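Long-range contacts in aminopeptidase-like protein (PDB 5JM6), which probably acts as a zinc-dependent aminopeptidase of the M18 family, forming a dodecamer linked to the Cvt pathway of selective autophagy: residues I127-H133 with S385-D391; S110-T116 with K331-D337. All blocks are in the same frame, centred on the assembly; numbering follows the deposited sequence.

Contact 1 (I127-H133 with S385-D391); sequences IAMIAGH and SFLVSSD. With ZN (zinc ion), chain H.
H133 and D391 meet at a zinc ion in the central sheet of this M18 aminopeptidase fold, where strand 127-133 ends and just past the regular part of its parallel neighbour, 386-390. The imidazole binds the metal through NE2. The D391 carboxylate binds it through both oxygens, with OD1 at 2.0 Å and OD2 at 2.1 Å from the zinc. Ring and carboxylate planes stand 90° apart. The carboxylate lies at the ring's edge, near its plane, and both groups point their ligand atoms at the metal. D306 is the third residue of the site. Behind the ring, H133 ND1 is hydrogen-bonded to D135 OD1, which ties down its rotation.

Further back along the sheet, M129 and L387 cross at about a right angle. M129 CG sits between its backbone N and carbonyl carbon (chi1 46°) and lies 3.6 Å from L387 CD1. The bend at the end of the thioether chain brings M129 CE beside S385 CB. A131 CB rests on the same leucine methyl, 4.0 Å from L387 CD1. The opposite face carries A128, I130, F386 and V388, and helix 495-514 packs on it. I130 CG2 leans towards S390 OG on that side.

The backbone bonds are those of a regular parallel ladder. I127 O, M129 O and A131 O accept from F386, V388 and S390, while M129 N and A131 N give to F386 O and V388 O. A131 O is gripped twice: S390 N binds it at 2.8 Å and nearly straight (176°), and S390 OG adds a weak bond. At the other end loop residue S385 takes the I127 N-H on its hydroxyl, just before the first rung. S385 OG also bonds to T381 O and lies 2.7 Å from I127 N.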
loop_
_atom_site.group_PDB
_atom_site.type_symbol
_atom_site.label_atom_id
_atom_site.label_comp_id
_atom_site.label_asym_id
_atom_site.label_seq_id
_atom_site.Cartn_x
_atom_site.Cartn_y
_atom_site.Cartn_z
ATOM N N ILE A 127 -4.398 60.327 10.799
ATOM C CA ILE A 127 -5.032 59.525 11.828
ATOM C C ILE A 127 -4.059 58.468 12.328
ATOM O O ILE A 127 -3.408 57.790 11.536
ATOM C CB ILE A 127 -6.306 58.844 11.298
ATOM C CG1 ILE A 127 -7.178 59.866 10.569
ATOM C CG2 ILE A 127 -7.073 58.179 12.431
ATOM C CD1 ILE A 127 -8.011 59.275 9.472
ATOM N N ALA A 128 -3.948 58.341 13.644
ATOM C CA ALA A 128 -3.205 57.238 14.230
ATOM C C ALA A 128 -4.220 56.199 14.685
ATOM O O ALA A 128 -4.954 56.418 15.648
ATOM C CB ALA A 128 -2.343 57.714 15.389
ATOM N N MET A 129 -4.268 55.071 13.984
ATOM C CA MET A 129 -5.345 54.111 14.189
ATOM C C MET A 129 -4.861 52.694 14.487
ATOM O O MET A 129 -3.848 52.238 13.956
ATOM C CB MET A 129 -6.278 54.097 12.970
ATOM C CG MET A 129 -5.576 54.041 11.618
ATOM S SD MET A 129 -6.746 54.042 10.241
ATOM C CE MET A 129 -6.214 55.487 9.323
ATOM N N ILE A 130 -5.604 52.018 15.357
ATOM C CA ILE A 130 -5.365 50.620 15.691
ATOM C C ILE A 130 -6.605 49.797 15.369
ATOM O O ILE A 130 -7.720 50.182 15.721
ATOM C CB ILE A 130 -5.014 50.435 17.181
ATOM C CG1 ILE A 130 -3.876 51.371 17.590
ATOM C CG2 ILE A 130 -4.662 48.979 17.471
ATOM C CD1 ILE A 130 -3.637 51.413 19.085
ATOM N N ALA A 131 -6.408 48.668 14.699
ATOM C CA ALA A 131 -7.507 47.770 14.373
ATOM C C ALA A 131 -7.276 46.390 14.980
ATOM O O ALA A 131 -6.145 45.907 15.031
ATOM C CB ALA A 131 -7.681 47.666 12.871
ATOM N N GLY A 132 -8.353 45.767 15.445
ATOM C CA GLY A 132 -8.294 44.430 16.004
ATOM C C GLY A 132 -9.648 43.763 15.869
ATOM O O GLY A 132 -10.608 44.398 15.432
ATOM N N HIS A 133 -9.736 42.485 16.232
ATOM C CA HIS A 133 -11.020 41.792 16.201
ATOM C C HIS A 133 -11.400 41.270 17.582
ATOM O O HIS A 133 -10.548 40.841 18.346
ATOM C CB HIS A 133 -11.006 40.652 15.176
ATOM C CG HIS A 133 -10.130 39.492 15.542
ATOM N ND1 HIS A 133 -10.612 38.368 16.177
ATOM C CD2 HIS A 133 -8.815 39.260 15.317
ATOM C CE1 HIS A 133 -9.628 37.506 16.352
ATOM N NE2 HIS A 133 -8.526 38.021 15.838
ATOM N N SER A 385 -1.415 59.274 7.735
ATOM C CA SER A 385 -1.870 58.327 8.741
ATOM C C SER A 385 -0.956 57.116 8.882
ATOM O O SER A 385 -0.010 56.932 8.113
ATOM C CB SER A 385 -3.288 57.860 8.405
ATOM O OG SER A 385 -4.199 58.945 8.449
ATOM N N PHE A 386 -1.252 56.297 9.886
ATOM C CA PHE A 386 -0.592 55.016 10.077
ATOM C C PHE A 386 -1.562 54.068 10.770
ATOM O O PHE A 386 -2.247 54.460 11.716
ATOM C CB PHE A 386 0.691 55.185 10.892
ATOM C CG PHE A 386 1.569 53.969 10.899
ATOM C CD1 PHE A 386 1.333 52.933 11.787
ATOM C CD2 PHE A 386 2.634 53.864 10.022
ATOM C CE1 PHE A 386 2.139 51.815 11.799
ATOM C CE2 PHE A 386 3.445 52.746 10.030
ATOM C CZ PHE A 386 3.196 51.720 10.920
ATOM N N LEU A 387 -1.594 52.818 10.325
ATOM C CA LEU A 387 -2.514 51.834 10.882
ATOM C C LEU A 387 -1.770 50.671 11.512
ATOM O O LEU A 387 -1.069 49.929 10.827
ATOM C CB LEU A 387 -3.460 51.296 9.806
ATOM C CG LEU A 387 -4.263 50.075 10.269
ATOM C CD1 LEU A 387 -5.444 50.489 11.140
ATOM C CD2 LEU A 387 -4.710 49.195 9.104
ATOM N N VAL A 388 -1.928 50.505 12.819
ATOM C CA VAL A 388 -1.406 49.317 13.470
ATOM C C VAL A 388 -2.522 48.283 13.537
ATOM O O VAL A 388 -3.486 48.436 14.287
ATOM C CB VAL A 388 -0.864 49.621 14.880
ATOM C CG1 VAL A 388 -0.473 48.337 15.588
ATOM C CG2 VAL A 388 0.325 50.568 14.795
ATOM N N SER A 389 -2.379 47.231 12.737
ATOM C CA SER A 389 -3.338 46.136 12.712
ATOM C C SER A 389 -2.849 45.059 13.661
ATOM O O SER A 389 -1.831 44.417 13.407
ATOM C CB SER A 389 -3.498 45.583 11.294
ATOM O OG SER A 389 -4.198 44.352 11.295
ATOM N N SER A 390 -3.567 44.862 14.760
ATOM C CA SER A 390 -3.035 44.036 15.831
ATOM C C SER A 390 -3.828 42.756 16.077
ATOM O O SER A 390 -4.970 42.791 16.530
ATOM C CB SER A 390 -2.943 44.854 17.123
ATOM O OG SER A 390 -4.221 45.151 17.653
ATOM N N ASP A 391 -3.194 41.629 15.756
ATOM C CA ASP A 391 -3.692 40.305 16.114
ATOM C C ASP A 391 -2.618 39.610 16.940
ATOM O O ASP A 391 -1.442 39.943 16.830
ATOM C CB ASP A 391 -4.032 39.479 14.869
ATOM C CG ASP A 391 -5.039 38.377 15.157
ATOM O OD1 ASP A 391 -5.386 38.188 16.340
ATOM O OD2 ASP A 391 -5.483 37.699 14.205
HETATM ZN ZN ZN H . -6.756 36.852 15.642
#

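Contact 2 (S110-T116 with K331-D337); sequences SSIIAFT and KLVALFD
I113, F115, L332 and A334 form one apolar face of this antiparallel strand pair in the central sheet. I113 and L332 meet obliquely, with I113 CG2 3.9 Å from L332 CG. The other branch of I113, CG1, lies 3.9 Å from A334 CB. F115 touches L332 through its stem, CB to CB at 3.8 Å. With F115 CG set between the backbone N and carbonyl carbon (chi1 62°), the ring leads away from the partner strand. Were L332 cut back to an alanine, I113 CG2 and the stem of F115 would probably lose their shared neighbour, and a gap is likely to open beneath helix 353-368, which packs on this face.

On the other face I112 and L335 lie side by side, pointing the same way, with I112 CG2 4.0 Å from L335 CB. A114, V333 and L335 pack on helix 305-320, and I112 and A114 on helix 68-81. T116 and K331 cross at the far end, with T116 OG1 3.7 Å from K331 CB. The extended lysine then carries NZ away to K322 O and to salt bridges with D327 and D508.

Six backbone bonds join the strands, a reciprocal pair each for I112 with L335, A114 with V333 and T116 with K331. At the other end S110 and S111 form a classic beta bulge against strand 102-107. S110 OG makes a weak bond to D337 OD2, 3.3 Å away, and is also bonded to N108. S111 OG bonds to Q347 O.

The chemistry is thus divided. The six bonds satisfy backbone groups of the three hydrogen-bonded pairs; I113, F115, L332 and A334 turn theirs to the strands on either side. Hydrocarbon side chains fill both faces of the middle, and polar side chains gather at the ends, where S110, S111 and K331 find partners beyond the two strands.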
loop_
_atom_site.group_PDB
_atom_site.type_symbol
_atom_site.label_atom_id
_atom_site.label_comp_id
_atom_site.label_asym_id
_atom_site.label_seq_id
_atom_site.Cartn_x
_atom_site.Cartn_y
_atom_site.Cartn_z
ATOM N N SER A 110 -21.880 44.406 17.809
ATOM C CA SER A 110 -20.637 43.635 17.821
ATOM C C SER A 110 -19.382 44.320 17.247
ATOM O O SER A 110 -18.297 43.739 17.276
ATOM C CB SER A 110 -20.866 42.315 17.091
ATOM O OG SER A 110 -21.271 42.542 15.756
ATOM N N SER A 111 -19.528 45.524 16.701
ATOM C CA SER A 111 -18.389 46.262 16.152
ATOM C C SER A 111 -18.392 47.681 16.687
ATOM O O SER A 111 -19.444 48.309 16.775
ATOM C CB SER A 111 -18.417 46.285 14.622
ATOM O OG SER A 111 -17.685 45.202 14.078
ATOM N N ILE A 112 -17.219 48.187 17.047
ATOM C CA ILE A 112 -17.148 49.521 17.619
ATOM C C ILE A 112 -15.877 50.260 17.208
ATOM O O ILE A 112 -14.791 49.681 17.140
ATOM C CB ILE A 112 -17.258 49.462 19.163
ATOM C CG1 ILE A 112 -17.282 50.869 19.762
ATOM C CG2 ILE A 112 -16.138 48.619 19.764
ATOM C CD1 ILE A 112 -17.541 50.885 21.244
ATOM N N ILE A 113 -16.040 51.546 16.914
ATOM C CA ILE A 113 -14.935 52.430 16.574
ATOM C C ILE A 113 -14.960 53.638 17.497
ATOM O O ILE A 113 -15.934 54.386 17.512
ATOM C CB ILE A 113 -15.015 52.903 15.110
ATOM C CG1 ILE A 113 -14.868 51.718 14.155
ATOM C CG2 ILE A 113 -13.959 53.963 14.827
ATOM C CD1 ILE A 113 -15.177 52.062 12.718
ATOM N N ALA A 114 -13.894 53.822 18.269
ATOM C CA ALA A 114 -13.795 54.955 19.183
ATOM C C ALA A 114 -12.606 55.829 18.813
ATOM O O ALA A 114 -11.555 55.321 18.419
ATOM C CB ALA A 114 -13.675 54.473 20.618
ATOM N N PHE A 115 -12.767 57.142 18.936
ATOM C CA PHE A 115 -11.694 58.057 18.572
ATOM C C PHE A 115 -11.743 59.376 19.335
ATOM O O PHE A 115 -12.798 59.796 19.812
ATOM C CB PHE A 115 -11.717 58.330 17.061
ATOM C CG PHE A 115 -12.980 58.988 16.575
ATOM C CD1 PHE A 115 -14.112 58.235 16.306
ATOM C CD2 PHE A 115 -13.029 60.358 16.370
ATOM C CE1 PHE A 115 -15.273 58.838 15.854
ATOM C CE2 PHE A 115 -14.187 60.967 15.917
ATOM C CZ PHE A 115 -15.310 60.206 15.661
ATOM N N THR A 116 -10.581 60.012 19.455
ATOM C CA THR A 116 -10.480 61.356 20.007
ATOM C C THR A 116 -9.884 62.293 18.968
ATOM O O THR A 116 -8.946 61.933 18.256
ATOM C CB THR A 116 -9.609 61.407 21.276
ATOM O OG1 THR A 116 -8.228 61.269 20.917
ATOM C CG2 THR A 116 -9.999 60.304 22.240
ATOM N N LYS A 331 -6.868 60.167 17.129
ATOM C CA LYS A 331 -6.455 58.889 17.692
ATOM C C LYS A 331 -7.648 57.950 17.731
ATOM O O LYS A 331 -8.652 58.246 18.369
ATOM C CB LYS A 331 -5.868 59.078 19.087
ATOM C CG LYS A 331 -4.597 59.900 19.095
ATOM C CD LYS A 331 -4.218 60.307 20.501
ATOM C CE LYS A 331 -3.080 61.310 20.481
ATOM N NZ LYS A 331 -2.514 61.518 21.838
ATOM N N LEU A 332 -7.525 56.813 17.054
ATOM C CA LEU A 332 -8.673 55.963 16.771
ATOM C C LEU A 332 -8.387 54.488 17.036
ATOM O O LEU A 332 -7.296 53.995 16.753
ATOM C CB LEU A 332 -9.108 56.164 15.311
ATOM C CG LEU A 332 -10.356 55.486 14.736
ATOM C CD1 LEU A 332 -10.929 56.334 13.607
ATOM C CD2 LEU A 332 -10.061 54.074 14.237
ATOM N N VAL A 333 -9.379 53.790 17.578
ATOM C CA VAL A 333 -9.313 52.342 17.729
ATOM C C VAL A 333 -10.552 51.713 17.097
ATOM O O VAL A 333 -11.677 52.142 17.358
ATOM C CB VAL A 333 -9.212 51.914 19.207
ATOM C CG1 VAL A 333 -9.133 50.398 19.315
ATOM C CG2 VAL A 333 -8.004 52.559 19.870
ATOM N N ALA A 334 -10.334 50.709 16.255
ATOM C CA ALA A 334 -11.425 50.015 15.583
ATOM C C ALA A 334 -11.428 48.539 15.957
ATOM O O ALA A 334 -10.484 47.812 15.650
ATOM C CB ALA A 334 -11.311 50.183 14.075
ATOM N N LEU A 335 -12.488 48.103 16.627
ATOM C CA LEU A 335 -12.628 46.702 17.001
ATOM C C LEU A 335 -13.717 46.050 16.161
ATOM O O LEU A 335 -14.876 46.465 16.197
ATOM C CB LEU A 335 -12.940 46.566 18.494
ATOM C CG LEU A 335 -11.927 47.219 19.439
ATOM C CD1 LEU A 335 -12.273 46.940 20.893
ATOM C CD2 LEU A 335 -10.515 46.753 19.119
ATOM N N PHE A 336 -13.342 45.003 15.434
ATOM C CA PHE A 336 -14.211 44.396 14.433
ATOM C C PHE A 336 -14.664 43.010 14.851
ATOM O O PHE A 336 -14.067 42.369 15.712
ATOM C CB PHE A 336 -13.512 44.286 13.075
ATOM C CG PHE A 336 -13.103 45.597 12.487
ATOM C CD1 PHE A 336 -14.010 46.375 11.789
ATOM C CD2 PHE A 336 -11.801 46.044 12.614
ATOM C CE1 PHE A 336 -13.628 47.583 11.241
ATOM C CE2 PHE A 336 -11.412 47.248 12.069
ATOM C CZ PHE A 336 -12.326 48.019 11.382
ATOM N N ASP A 337 -15.753 42.576 14.237
ATOM C CA ASP A 337 -16.287 41.239 14.416
ATOM C C ASP A 337 -15.941 40.400 13.183
ATOM O O ASP A 337 -15.708 40.951 12.105
ATOM C CB ASP A 337 -17.801 41.295 14.641
ATOM C CG ASP A 337 -18.414 39.931 14.905
ATOM O OD1 ASP A 337 -17.662 38.955 15.111
ATOM O OD2 ASP A 337 -19.659 39.839 14.910
#

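Contacts 1 and 2 are consecutive strand pairs of one mixed sheet, and their centres are about 10 Å apart. Strand 330-336 of contact 2 lies next to strand 127-133 of contact 1. Probable hydrogen bonds join them, I130 O to A334 N at 2.7 Å and G132 O to F336 N at 2.8 Å. Along the chain their segments alternate. Through F336, contact 2 comes near the metal site. F336 CE2 packs 3.8 Å from A131 CB. The nearest atoms of the F336 and H133 side chains are about 5 Å apart, and the F336 side chain is about 10 Å from a zinc ion. Contact 1 holds zinc ligands, whereas contact 2 continues the sheet beside them.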